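Cytochrome P450 RhF (Acinetobacter radioresistens, PDB 6RO8) is the heme domain of a class VII cytochrome P450, binds heme b through an axial thiolate, and probably acts as a monooxygenase with peroxygenase activity. Local coordinates at residues A[53-58]-A[328-333]; A[93-98]-A[205-210]; A[127-132]-A[245-250]; A[142-147]-A[387-392]. All coordinates share one frame; numbering follows the deposited sequence.

Interaction 1: A[53-58]-A[328-333]; sequences LPIFFS and SEVSGV
The carbonyl oxygen of V330 is approached from two directions: V333 N donates a backbone hydrogen bond to V330 O at 3.0 Å, while the methyl CD1 of I55 rests 3.7 Å from V330 O. The return bond, V330 N to V333 O, also 3.0 Å, completes the pair that closes a type I' turn with S331 and G332 at its corners. I55 carries the contact for the 53-58 segment. Its CG1 branch lies beside the backbone N (chi1 -61°) and runs out nearly straight to put CD1 at the turn, 4.0 Å from V330 CG1 and 4.0 Å from S331 CB. The side chains of I55 and V330 meet at about a right angle. V333 instead runs antiparallel past I55, its CG2 4.1 Å from I55 CB and both its methyls against I55 CG2. All cross-segment contacts are apolar or methyl-to-carbonyl; the hydroxyl of S331 is held by D71. I55 thus packs the turn of the hairpin 328-330/333-335 against 55-58, an outer strand of the mixed sheet, where I55 also touches W64 of strand 63-66, F335 of strand 333-335 and D71 of helix 69-77.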
loop_
_atom_site.group_PDB
_atom_site.type_symbol
_atom_site.label_atom_id
_atom_site.label_comp_id
_atom_site.label_asym_id
_atom_site.label_seq_id
_atom_site.Cartn_x
_atom_site.Cartn_y
_atom_site.Cartn_z
ATOM N N LEU A 53 19.559 -16.318 -7.847
ATOM C CA LEU A 53 18.879 -17.076 -6.796
ATOM C C LEU A 53 17.460 -16.541 -6.622
ATOM O O LEU A 53 17.083 -16.088 -5.533
ATOM C CB LEU A 53 19.672 -17.008 -5.481
ATOM C CG LEU A 53 19.244 -17.910 -4.304
ATOM C CD1 LEU A 53 19.069 -19.326 -4.739
ATOM C CD2 LEU A 53 20.196 -17.815 -3.116
ATOM N N PRO A 54 16.643 -16.625 -7.675
ATOM C CA PRO A 54 15.419 -15.800 -7.747
ATOM C C PRO A 54 14.392 -16.113 -6.683
ATOM O O PRO A 54 13.663 -15.212 -6.251
ATOM C CB PRO A 54 14.879 -16.103 -9.151
ATOM C CG PRO A 54 16.030 -16.687 -9.887
ATOM C CD PRO A 54 16.841 -17.430 -8.887
ATOM N N ILE A 55 14.297 -17.363 -6.267
ATOM C CA ILE A 55 13.406 -17.774 -5.196
ATOM C C ILE A 55 14.248 -18.447 -4.128
ATOM O O ILE A 55 15.007 -19.376 -4.423
ATOM C CB ILE A 55 12.306 -18.726 -5.693
ATOM C CG1 ILE A 55 11.442 -18.022 -6.751
ATOM C CG2 ILE A 55 11.498 -19.229 -4.510
ATOM C CD1 ILE A 55 10.636 -18.951 -7.633
ATOM N N PHE A 56 14.138 -17.967 -2.898
ATOM C CA PHE A 56 14.920 -18.547 -1.823
ATOM C C PHE A 56 14.126 -18.416 -0.537
ATOM O O PHE A 56 13.214 -17.595 -0.432
ATOM C CB PHE A 56 16.293 -17.872 -1.720
ATOM C CG PHE A 56 16.219 -16.415 -1.362
ATOM C CD1 PHE A 56 16.110 -15.447 -2.357
ATOM C CD2 PHE A 56 16.262 -16.011 -0.025
ATOM C CE1 PHE A 56 16.039 -14.111 -2.035
ATOM C CE2 PHE A 56 16.191 -14.671 0.304
ATOM C CZ PHE A 56 16.086 -13.716 -0.713
ATOM N N PHE A 57 14.460 -19.253 0.434
ATOM C CA PHE A 57 13.808 -19.210 1.732
ATOM C C PHE A 57 14.675 -18.451 2.730
ATOM O O PHE A 57 15.854 -18.777 2.915
ATOM C CB PHE A 57 13.506 -20.611 2.266
ATOM C CG PHE A 57 12.715 -20.586 3.525
ATOM C CD1 PHE A 57 11.354 -20.320 3.485
ATOM C CD2 PHE A 57 13.332 -20.770 4.764
ATOM C CE1 PHE A 57 10.607 -20.255 4.646
ATOM C CE2 PHE A 57 12.582 -20.712 5.942
ATOM C CZ PHE A 57 11.222 -20.451 5.878
ATOM N N SER A 58 14.092 -17.446 3.372
ATOM C CA SER A 58 14.782 -16.702 4.414
ATOM C C SER A 58 14.372 -17.276 5.771
ATOM O O SER A 58 13.196 -17.226 6.156
ATOM C CB SER A 58 14.473 -15.208 4.322
ATOM O OG SER A 58 14.949 -14.513 5.473
ATOM N N SER A 328 3.163 -27.483 -4.238
ATOM C CA SER A 328 3.145 -26.749 -5.492
ATOM C C SER A 328 4.590 -26.442 -5.834
ATOM O O SER A 328 5.485 -26.588 -4.998
ATOM C CB SER A 328 2.325 -25.468 -5.354
ATOM O OG SER A 328 2.628 -24.832 -4.120
ATOM N N GLU A 329 4.818 -26.002 -7.062
ATOM C CA GLU A 329 6.160 -25.546 -7.358
ATOM C C GLU A 329 6.120 -24.383 -8.341
ATOM O O GLU A 329 5.218 -24.265 -9.173
ATOM C CB GLU A 329 7.032 -26.691 -7.864
ATOM C CG GLU A 329 6.575 -27.320 -9.151
ATOM C CD GLU A 329 7.132 -26.585 -10.352
ATOM O OE1 GLU A 329 6.337 -26.023 -11.140
ATOM O OE2 GLU A 329 8.372 -26.544 -10.491
ATOM N N VAL A 330 7.108 -23.506 -8.200
ATOM C CA VAL A 330 7.281 -22.328 -9.038
ATOM C C VAL A 330 8.750 -22.299 -9.436
ATOM O O VAL A 330 9.625 -22.356 -8.567
ATOM C CB VAL A 330 6.876 -21.034 -8.302
ATOM C CG1 VAL A 330 7.039 -19.810 -9.187
ATOM C CG2 VAL A 330 5.439 -21.148 -7.801
ATOM N N SER A 331 9.018 -22.261 -10.738
ATOM C CA SER A 331 10.378 -22.170 -11.283
ATOM C C SER A 331 11.375 -23.074 -10.552
ATOM O O SER A 331 12.447 -22.638 -10.123
ATOM C CB SER A 331 10.870 -20.726 -11.261
ATOM O OG SER A 331 10.325 -20.000 -12.343
ATOM N N GLY A 332 11.002 -24.344 -10.388
ATOM C CA GLY A 332 11.932 -25.325 -9.859
ATOM C C GLY A 332 12.055 -25.390 -8.355
ATOM O O GLY A 332 12.968 -26.061 -7.855
ATOM N N VAL A 333 11.161 -24.733 -7.618
ATOM C CA VAL A 333 11.171 -24.722 -6.156
ATOM C C VAL A 333 9.816 -25.231 -5.672
ATOM O O VAL A 333 8.779 -24.683 -6.061
ATOM C CB VAL A 333 11.458 -23.312 -5.614
ATOM C CG1 VAL A 333 11.604 -23.314 -4.083
ATOM C CG2 VAL A 333 12.692 -22.750 -6.281
#

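Interaction 2: A[93-98]-A[205-210]; sequences PSCPEA and PTLEQQ
With its CG beside the backbone N (chi1 -77°) and the chain extended beyond it, Q210 carries its amide across to C95, whose own first torsion (chi1 -100°) lies away from the staggered positions. The amide oxygen takes the C95 side chain at two points, Q210 OE1 standing 3.4 Å from C95 CB and 3.5 Å from C95 SG. The nitrogen of the same amide turns the other way, back into its own segment: Q210 NE2 donates to P205 O at 3.0 Å, almost straight at 171°. P205 O lies nearly in the plane of the Q210 amide, whereas the donor sits well above the carbonyl plane of P205. This bond fixes the rotation of the amide, which leaves OE1 facing C95. C95 is the N-cap of helix 96-104, and Q210 lies in the first turn of helix 207-233; by their order in the chain these probably correspond to the B' and G helices of the P450 fold, the latter following the F-G loop. That region commonly borders the substrate access channel in this family. Two lesser contacts add to this. L207 starts beside the interface but sends its CD1 branch back to C95 SG, at 4.5 Å, and A98 CB faces the main chain of Q210, 4.3 Å from Q210 O. Behind the interface Q209 OE1 accepts from T206 N at 3.2 Å, bracing the start of the same turn that presents Q210 to helix 96-104.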
loop_
_atom_site.group_PDB
_atom_site.type_symbol
_atom_site.label_atom_id
_atom_site.label_comp_id
_atom_site.label_asym_id
_atom_site.label_seq_id
_atom_site.Cartn_x
_atom_site.Cartn_y
_atom_site.Cartn_z
ATOM N N PRO A 93 5.147 -12.603 15.961
ATOM C CA PRO A 93 4.142 -12.980 16.965
ATOM C C PRO A 93 3.988 -11.937 18.058
ATOM O O PRO A 93 4.944 -11.261 18.454
ATOM C CB PRO A 93 4.677 -14.299 17.529
ATOM C CG PRO A 93 5.422 -14.885 16.404
ATOM C CD PRO A 93 6.054 -13.718 15.653
ATOM N N SER A 94 2.758 -11.805 18.537
ATOM C CA SER A 94 2.467 -10.833 19.571
ATOM C C SER A 94 2.972 -11.358 20.909
ATOM O O SER A 94 2.830 -12.546 21.214
ATOM C CB SER A 94 0.965 -10.544 19.609
ATOM O OG SER A 94 0.400 -10.524 18.300
ATOM N N CYS A 95 3.606 -10.493 21.685
ATOM C CA CYS A 95 3.983 -10.894 23.023
ATOM C C CYS A 95 2.717 -11.059 23.865
ATOM O O CYS A 95 1.712 -10.376 23.627
ATOM C CB CYS A 95 4.968 -9.886 23.646
ATOM S SG CYS A 95 6.790 -10.424 23.566
ATOM N N PRO A 96 2.710 -11.990 24.818
ATOM C CA PRO A 96 1.449 -12.389 25.469
ATOM C C PRO A 96 0.674 -11.260 26.120
ATOM O O PRO A 96 -0.560 -11.328 26.219
ATOM C CB PRO A 96 1.918 -13.395 26.536
ATOM C CG PRO A 96 3.148 -13.960 26.033
ATOM C CD PRO A 96 3.843 -12.811 25.257
ATOM N N GLU A 97 1.373 -10.248 26.631
ATOM C CA GLU A 97 0.673 -9.128 27.242
ATOM C C GLU A 97 0.027 -8.234 26.181
ATOM O O GLU A 97 -0.964 -7.546 26.458
ATOM C CB GLU A 97 1.631 -8.345 28.146
ATOM C CG GLU A 97 2.168 -9.130 29.337
ATOM C CD GLU A 97 1.114 -9.449 30.409
ATOM O OE1 GLU A 97 1.343 -10.371 31.234
ATOM O OE2 GLU A 97 0.061 -8.773 30.433
ATOM N N ALA A 98 0.546 -8.246 24.958
ATOM C CA ALA A 98 -0.170 -7.589 23.872
ATOM C C ALA A 98 -1.452 -8.339 23.537
ATOM O O ALA A 98 -2.477 -7.724 23.218
ATOM C CB ALA A 98 0.729 -7.479 22.642
ATOM N N PRO A 205 7.871 -3.997 15.870
ATOM C CA PRO A 205 7.886 -3.111 17.039
ATOM C C PRO A 205 8.848 -3.601 18.108
ATOM O O PRO A 205 8.949 -4.801 18.387
ATOM C CB PRO A 205 6.439 -3.164 17.536
ATOM C CG PRO A 205 5.930 -4.457 17.017
ATOM C CD PRO A 205 6.531 -4.570 15.659
ATOM N N THR A 206 9.563 -2.652 18.701
ATOM C CA THR A 206 10.456 -2.980 19.797
ATOM C C THR A 206 9.643 -3.361 21.027
ATOM O O THR A 206 8.420 -3.206 21.075
ATOM C CB THR A 206 11.379 -1.802 20.121
ATOM O OG1 THR A 206 10.622 -0.753 20.742
ATOM C CG2 THR A 206 12.039 -1.260 18.852
ATOM N N LEU A 207 10.355 -3.862 22.036
ATOM C CA LEU A 207 9.709 -4.327 23.257
ATOM C C LEU A 207 8.865 -3.229 23.894
ATOM O O LEU A 207 7.715 -3.458 24.282
ATOM C CB LEU A 207 10.775 -4.837 24.228
ATOM C CG LEU A 207 10.467 -6.180 24.901
ATOM C CD1 LEU A 207 9.832 -7.162 23.916
ATOM C CD2 LEU A 207 11.712 -6.785 25.554
ATOM N N GLU A 208 9.407 -2.016 23.957
ATOM C CA GLU A 208 8.704 -0.896 24.570
ATOM C C GLU A 208 7.414 -0.564 23.826
ATOM O O GLU A 208 6.380 -0.292 24.453
ATOM C CB GLU A 208 9.633 0.321 24.627
ATOM C CG GLU A 208 11.041 0.027 25.195
ATOM C CD GLU A 208 11.969 -0.655 24.190
ATOM O OE1 GLU A 208 13.128 -0.958 24.550
ATOM O OE2 GLU A 208 11.534 -0.893 23.045
ATOM N N GLN A 209 7.439 -0.613 22.495
ATOM C CA GLN A 209 6.287 -0.171 21.720
ATOM C C GLN A 209 5.172 -1.195 21.643
ATOM O O GLN A 209 4.021 -0.814 21.411
ATOM C CB GLN A 209 6.693 0.150 20.293
ATOM C CG GLN A 209 7.974 0.872 20.159
ATOM C CD GLN A 209 8.279 1.103 18.717
ATOM O OE1 GLN A 209 9.141 0.443 18.143
ATOM N NE2 GLN A 209 7.537 2.017 18.098
ATOM N N GLN A 210 5.497 -2.484 21.771
ATOM C CA GLN A 210 4.521 -3.530 21.474
ATOM C C GLN A 210 3.228 -3.328 22.257
ATOM O O GLN A 210 2.127 -3.512 21.717
ATOM C CB GLN A 210 5.128 -4.907 21.758
ATOM C CG GLN A 210 6.102 -5.365 20.673
ATOM C CD GLN A 210 6.907 -6.593 21.070
ATOM O OE1 GLN A 210 6.536 -7.319 21.995
ATOM N NE2 GLN A 210 8.028 -6.820 20.382
#

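Interaction 3: A[127-132]-A[245-250]; sequences ALMDAF and IAKNRV
K247 lays its aliphatic chain over the carbonyl of L128. Its CG and CD lie close to that oxygen, K247 CE is the nearest at 3.6 Å from L128 O, and the ammonium K247 NZ stands 3.8 Å from L128 O. A bend at chi2 (-74°) curls the chain back over the loop and sets NZ beside a leucine methyl, 3.4 Å from L128 CD1; the two side chains cross at about a right angle. On the inner flank M129 CG touches K247 CG at 4.4 Å, a looser contact between methylenes. The lysine chain thus packs by van der Waals contact on a carbonyl and two apolar side chains. M129 continues inward against M244 and Y259, and its carbonyl oxygen accepts a weak hydrogen bond from W240 NE1, while M251 flanks L128. M129 lies about 6 Å, side chain to side chain, from the heme-binding R126 and about 8 Å from the heme itself. By chain order, this probably corresponds to the link between the C and D helices of the P450 fold, just after the C-helix arginine that binds heme, packed against the H helix.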
loop_
_atom_site.group_PDB
_atom_site.type_symbol
_atom_site.label_atom_id
_atom_site.label_comp_id
_atom_site.label_asym_id
_atom_site.label_seq_id
_atom_site.Cartn_x
_atom_site.Cartn_y
_atom_site.Cartn_z
ATOM N N ALA A 127 -17.504 -9.060 -6.349
ATOM C CA ALA A 127 -18.402 -8.858 -7.486
ATOM C C ALA A 127 -19.641 -8.087 -7.082
ATOM O O ALA A 127 -20.210 -7.352 -7.894
ATOM C CB ALA A 127 -18.805 -10.194 -8.123
ATOM N N LEU A 128 -20.057 -8.203 -5.828
ATOM C CA LEU A 128 -21.263 -7.527 -5.387
ATOM C C LEU A 128 -20.961 -6.233 -4.631
ATOM O O LEU A 128 -21.774 -5.797 -3.810
ATOM C CB LEU A 128 -22.130 -8.476 -4.549
ATOM C CG LEU A 128 -23.150 -9.435 -5.235
ATOM C CD1 LEU A 128 -24.280 -8.732 -6.061
ATOM C CD2 LEU A 128 -22.458 -10.542 -6.064
ATOM N N MET A 129 -19.826 -5.567 -4.923
ATOM C CA MET A 129 -19.641 -4.276 -4.233
ATOM C C MET A 129 -18.874 -3.250 -5.083
ATOM O O MET A 129 -17.742 -2.892 -4.774
ATOM C CB MET A 129 -18.947 -4.476 -2.891
ATOM C CG MET A 129 -19.914 -4.423 -1.732
ATOM S SD MET A 129 -19.023 -4.540 -0.181
ATOM C CE MET A 129 -17.850 -5.833 -0.564
ATOM N N ASP A 130 -19.563 -2.657 -6.071
ATOM C CA ASP A 130 -18.946 -1.673 -6.962
ATOM C C ASP A 130 -19.724 -0.350 -7.009
ATOM O O ASP A 130 -20.813 -0.252 -7.602
ATOM C CB ASP A 130 -18.754 -2.289 -8.341
ATOM C CG ASP A 130 -17.805 -3.497 -8.286
ATOM O OD1 ASP A 130 -16.873 -3.436 -7.456
ATOM O OD2 ASP A 130 -17.969 -4.495 -9.034
ATOM N N ALA A 131 -19.175 0.649 -6.312
ATOM C CA ALA A 131 -19.363 2.060 -6.607
ATOM C C ALA A 131 -18.005 2.679 -6.938
ATOM O O ALA A 131 -17.678 3.805 -6.548
ATOM C CB ALA A 131 -20.044 2.776 -5.447
ATOM N N PHE A 132 -17.172 1.893 -7.599
ATOM C CA PHE A 132 -16.021 2.404 -8.302
ATOM C C PHE A 132 -16.381 2.832 -9.716
ATOM O O PHE A 132 -15.478 3.061 -10.521
ATOM C CB PHE A 132 -14.910 1.342 -8.310
ATOM C CG PHE A 132 -14.448 0.979 -6.936
ATOM C CD1 PHE A 132 -15.128 0.022 -6.194
ATOM C CD2 PHE A 132 -13.391 1.650 -6.350
ATOM C CE1 PHE A 132 -14.744 -0.274 -4.907
ATOM C CE2 PHE A 132 -12.995 1.351 -5.053
ATOM C CZ PHE A 132 -13.672 0.387 -4.331
ATOM N N ILE A 245 -22.754 -2.031 4.232
ATOM C CA ILE A 245 -23.803 -2.155 5.247
ATOM C C ILE A 245 -25.119 -2.555 4.592
ATOM O O ILE A 245 -25.804 -3.486 5.034
ATOM C CB ILE A 245 -23.955 -0.836 6.028
ATOM C CG1 ILE A 245 -22.757 -0.576 6.941
ATOM C CG2 ILE A 245 -25.232 -0.840 6.852
ATOM C CD1 ILE A 245 -22.898 0.735 7.705
ATOM N N ALA A 246 -25.473 -1.861 3.507
ATOM C CA ALA A 246 -26.670 -2.193 2.744
ATOM C C ALA A 246 -26.616 -3.619 2.202
ATOM O O ALA A 246 -27.574 -4.387 2.357
ATOM C CB ALA A 246 -26.842 -1.190 1.612
ATOM N N LYS A 247 -25.508 -3.995 1.552
ATOM C CA LYS A 247 -25.412 -5.350 1.013
ATOM C C LYS A 247 -25.467 -6.392 2.129
ATOM O O LYS A 247 -25.918 -7.524 1.910
ATOM C CB LYS A 247 -24.134 -5.501 0.181
ATOM C CG LYS A 247 -24.214 -4.862 -1.225
ATOM C CD LYS A 247 -25.070 -5.678 -2.198
ATOM C CE LYS A 247 -25.236 -4.962 -3.542
ATOM N NZ LYS A 247 -25.488 -5.909 -4.673
ATOM N N ASN A 248 -25.047 -6.017 3.338
ATOM C CA ASN A 248 -25.117 -6.943 4.457
ATOM C C ASN A 248 -26.562 -7.215 4.858
ATOM O O ASN A 248 -26.904 -8.330 5.275
ATOM C CB ASN A 248 -24.329 -6.381 5.634
ATOM C CG ASN A 248 -24.625 -7.103 6.915
ATOM O OD1 ASN A 248 -25.447 -6.657 7.713
ATOM N ND2 ASN A 248 -23.965 -8.236 7.119
ATOM N N ARG A 249 -27.425 -6.208 4.746
ATOM C CA ARG A 249 -28.832 -6.439 5.035
ATOM C C ARG A 249 -29.452 -7.397 4.027
ATOM O O ARG A 249 -30.387 -8.132 4.365
ATOM C CB ARG A 249 -29.581 -5.108 5.055
ATOM C CG ARG A 249 -29.150 -4.176 6.186
ATOM C CD ARG A 249 -30.098 -2.982 6.369
ATOM N NE ARG A 249 -29.422 -1.695 6.174
ATOM C CZ ARG A 249 -28.956 -0.925 7.159
ATOM N NH1 ARG A 249 -29.081 -1.309 8.429
ATOM N NH2 ARG A 249 -28.354 0.230 6.872
ATOM N N VAL A 250 -28.944 -7.420 2.798
ATOM C CA VAL A 250 -29.531 -8.258 1.753
ATOM C C VAL A 250 -28.885 -9.636 1.714
ATOM O O VAL A 250 -29.578 -10.657 1.666
ATOM C CB VAL A 250 -29.424 -7.550 0.388
ATOM C CG1 VAL A 250 -29.528 -8.565 -0.737
ATOM C CG2 VAL A 250 -30.515 -6.496 0.262
#

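Interaction 4: A[142-147]-A[387-392]; sequences HFVREL and GRMEMC
V144 and E390 are the residues whose CA atoms come nearest between 142-147 and 387-392, segments of helices 134-155 and 384-401, at 6.7 Å. Both segments are regular helix, with intact i to i+4 backbone bonds such as E146 N to H142 O, 3.1 Å. V144 points across and divides its methyls between two partners. CG2, beside the backbone N, meets the thioether of M389, V144 CG2 lying 3.6 Å from M389 SD. The two side chains cross at a slant; M389 has CG anti to the backbone N (chi1 170°) and bends at chi2 and chi3, bringing the sulfur to the valine. V144 also straddles the E390 methylene, since E390 CG lies 4.2 Å from both V144 CG1 and V144 CG2, the two side chains at about a right angle. V175 of helix 170-179 and I393 also touch V144. By chain order these helices probably correspond to D, E and L of the P450 core, L following the heme-ligating cysteine. The contact is buried and made by methyl, methylene and sulfur atoms; dispersion rather than directional bonding holds it. E390 meets V144 with its CG methylene, its side chain lying about 5 Å from the heme.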
loop_
_atom_site.group_PDB
_atom_site.type_symbol
_atom_site.label_atom_id
_atom_site.label_comp_id
_atom_site.label_asym_id
_atom_site.label_seq_id
_atom_site.Cartn_x
_atom_site.Cartn_y
_atom_site.Cartn_z
ATOM N N HIS A 142 -13.248 15.770 -8.800
ATOM C CA HIS A 142 -13.525 17.179 -8.536
ATOM C C HIS A 142 -13.153 17.537 -7.109
ATOM O O HIS A 142 -12.557 18.590 -6.850
ATOM C CB HIS A 142 -15.008 17.490 -8.780
ATOM C CG HIS A 142 -15.386 18.921 -8.511
ATOM N ND1 HIS A 142 -14.458 19.935 -8.386
ATOM C CD2 HIS A 142 -16.598 19.504 -8.345
ATOM C CE1 HIS A 142 -15.080 21.078 -8.156
ATOM N NE2 HIS A 142 -16.379 20.844 -8.126
ATOM N N PHE A 143 -13.503 16.657 -6.166
ATOM C CA PHE A 143 -13.275 16.937 -4.752
ATOM C C PHE A 143 -11.788 16.966 -4.438
ATOM O O PHE A 143 -11.315 17.855 -3.715
ATOM C CB PHE A 143 -14.008 15.883 -3.924
ATOM C CG PHE A 143 -13.795 15.985 -2.453
ATOM C CD1 PHE A 143 -14.404 16.969 -1.716
ATOM C CD2 PHE A 143 -13.018 15.053 -1.794
ATOM C CE1 PHE A 143 -14.216 17.035 -0.345
ATOM C CE2 PHE A 143 -12.830 15.117 -0.429
ATOM C CZ PHE A 143 -13.420 16.104 0.292
ATOM N N VAL A 144 -11.035 16.002 -4.980
ATOM C CA VAL A 144 -9.585 16.016 -4.842
ATOM C C VAL A 144 -9.013 17.324 -5.368
ATOM O O VAL A 144 -8.145 17.937 -4.734
ATOM C CB VAL A 144 -8.958 14.799 -5.554
ATOM C CG1 VAL A 144 -7.472 14.766 -5.307
ATOM C CG2 VAL A 144 -9.567 13.500 -5.037
ATOM N N ARG A 145 -9.494 17.790 -6.521
ATOM C CA ARG A 145 -8.891 18.982 -7.110
ATOM C C ARG A 145 -9.148 20.224 -6.269
ATOM O O ARG A 145 -8.274 21.091 -6.161
ATOM C CB ARG A 145 -9.389 19.191 -8.528
ATOM C CG ARG A 145 -8.370 19.915 -9.384
ATOM C CD ARG A 145 -8.223 19.200 -10.705
ATOM N NE ARG A 145 -9.487 18.632 -11.166
ATOM C CZ ARG A 145 -9.599 17.715 -12.123
ATOM N NH1 ARG A 145 -8.512 17.240 -12.726
ATOM N NH2 ARG A 145 -10.802 17.268 -12.475
ATOM N N GLU A 146 -10.334 20.338 -5.670
ATOM C CA GLU A 146 -10.583 21.460 -4.768
ATOM C C GLU A 146 -9.631 21.419 -3.581
ATOM O O GLU A 146 -9.080 22.450 -3.180
ATOM C CB GLU A 146 -12.032 21.443 -4.283
ATOM C CG GLU A 146 -13.061 21.858 -5.314
ATOM C CD GLU A 146 -13.003 23.340 -5.650
ATOM O OE1 GLU A 146 -13.338 24.176 -4.772
ATOM O OE2 GLU A 146 -12.632 23.670 -6.800
ATOM N N LEU A 147 -9.409 20.228 -3.019
ATOM C CA LEU A 147 -8.561 20.116 -1.840
ATOM C C LEU A 147 -7.138 20.552 -2.153
ATOM O O LEU A 147 -6.537 21.339 -1.412
ATOM C CB LEU A 147 -8.581 18.676 -1.310
ATOM C CG LEU A 147 -9.857 18.228 -0.594
ATOM C CD1 LEU A 147 -9.669 16.847 -0.003
ATOM C CD2 LEU A 147 -10.226 19.231 0.487
ATOM N N GLY A 387 -6.154 5.914 -6.462
ATOM C CA GLY A 387 -4.748 6.213 -6.218
ATOM C C GLY A 387 -4.091 6.970 -7.361
ATOM O O GLY A 387 -3.340 7.931 -7.126
ATOM N N ARG A 388 -4.365 6.551 -8.616
ATOM C CA ARG A 388 -3.763 7.201 -9.776
ATOM C C ARG A 388 -4.267 8.620 -9.899
ATOM O O ARG A 388 -3.504 9.557 -10.166
ATOM C CB ARG A 388 -4.112 6.436 -11.046
ATOM C CG ARG A 388 -3.396 5.129 -11.259
ATOM C CD ARG A 388 -4.095 4.300 -12.323
ATOM N NE ARG A 388 -3.240 3.196 -12.741
ATOM C CZ ARG A 388 -3.706 2.021 -13.136
ATOM N NH1 ARG A 388 -5.015 1.810 -13.160
ATOM N NH2 ARG A 388 -2.871 1.058 -13.494
ATOM N N MET A 389 -5.581 8.781 -9.745
ATOM C CA MET A 389 -6.200 10.090 -9.840
ATOM C C MET A 389 -5.589 11.056 -8.833
ATOM O O MET A 389 -5.272 12.193 -9.180
ATOM C CB MET A 389 -7.692 9.935 -9.619
ATOM C CG MET A 389 -8.451 11.190 -9.454
ATOM S SD MET A 389 -9.047 11.208 -7.764
ATOM C CE MET A 389 -10.388 10.035 -7.812
ATOM N N GLU A 390 -5.382 10.626 -7.577
ATOM C CA GLU A 390 -4.857 11.570 -6.593
ATOM C C GLU A 390 -3.413 11.935 -6.906
ATOM O O GLU A 390 -3.019 13.094 -6.745
ATOM C CB GLU A 390 -4.988 11.007 -5.184
ATOM C CG GLU A 390 -6.418 10.766 -4.766
ATOM C CD GLU A 390 -6.531 10.289 -3.340
ATOM O OE1 GLU A 390 -6.035 10.983 -2.431
ATOM O OE2 GLU A 390 -7.116 9.208 -3.132
ATOM N N MET A 391 -2.634 10.981 -7.424
ATOM C CA MET A 391 -1.244 11.271 -7.761
ATOM C C MET A 391 -1.140 12.267 -8.923
ATOM O O MET A 391 -0.344 13.213 -8.868
ATOM C CB MET A 391 -0.528 9.959 -8.068
ATOM C CG MET A 391 -0.333 9.071 -6.815
ATOM S SD MET A 391 0.281 7.466 -7.343
ATOM C CE MET A 391 2.003 7.815 -7.732
ATOM N N CYS A 392 -1.949 12.103 -9.971
ATOM C CA CYS A 392 -1.920 13.082 -11.071
ATOM C C CYS A 392 -2.260 14.492 -10.607
ATOM O O CYS A 392 -1.517 15.435 -10.907
ATOM C CB CYS A 392 -2.847 12.628 -12.198
ATOM S SG CYS A 392 -2.430 10.973 -12.796
#

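In the fold
The four contacts are scattered around the heme domain, without touching one another. Interactions 2 and 3 are nested within the loop closed by interaction 1, while interaction 4 crosses each of the others along the chain. Interaction 1 lies opposite interaction 4 about the chain's centre, their centres about 40 Å apart; interaction 2 also lies opposite it, at about 38 Å. Interactions 3 and 4 are the nearest pair by centres, about 25 Å, with nearest atoms about 8 Å apart. Successive helices 207-233 and 240-250 join interactions 2 and 3. Interaction 1 joins a hairpin to the sheet edge, 2 to 4 join helices and loops; side chains of 3 and 4 come within about 8 and 5 Å of the heme.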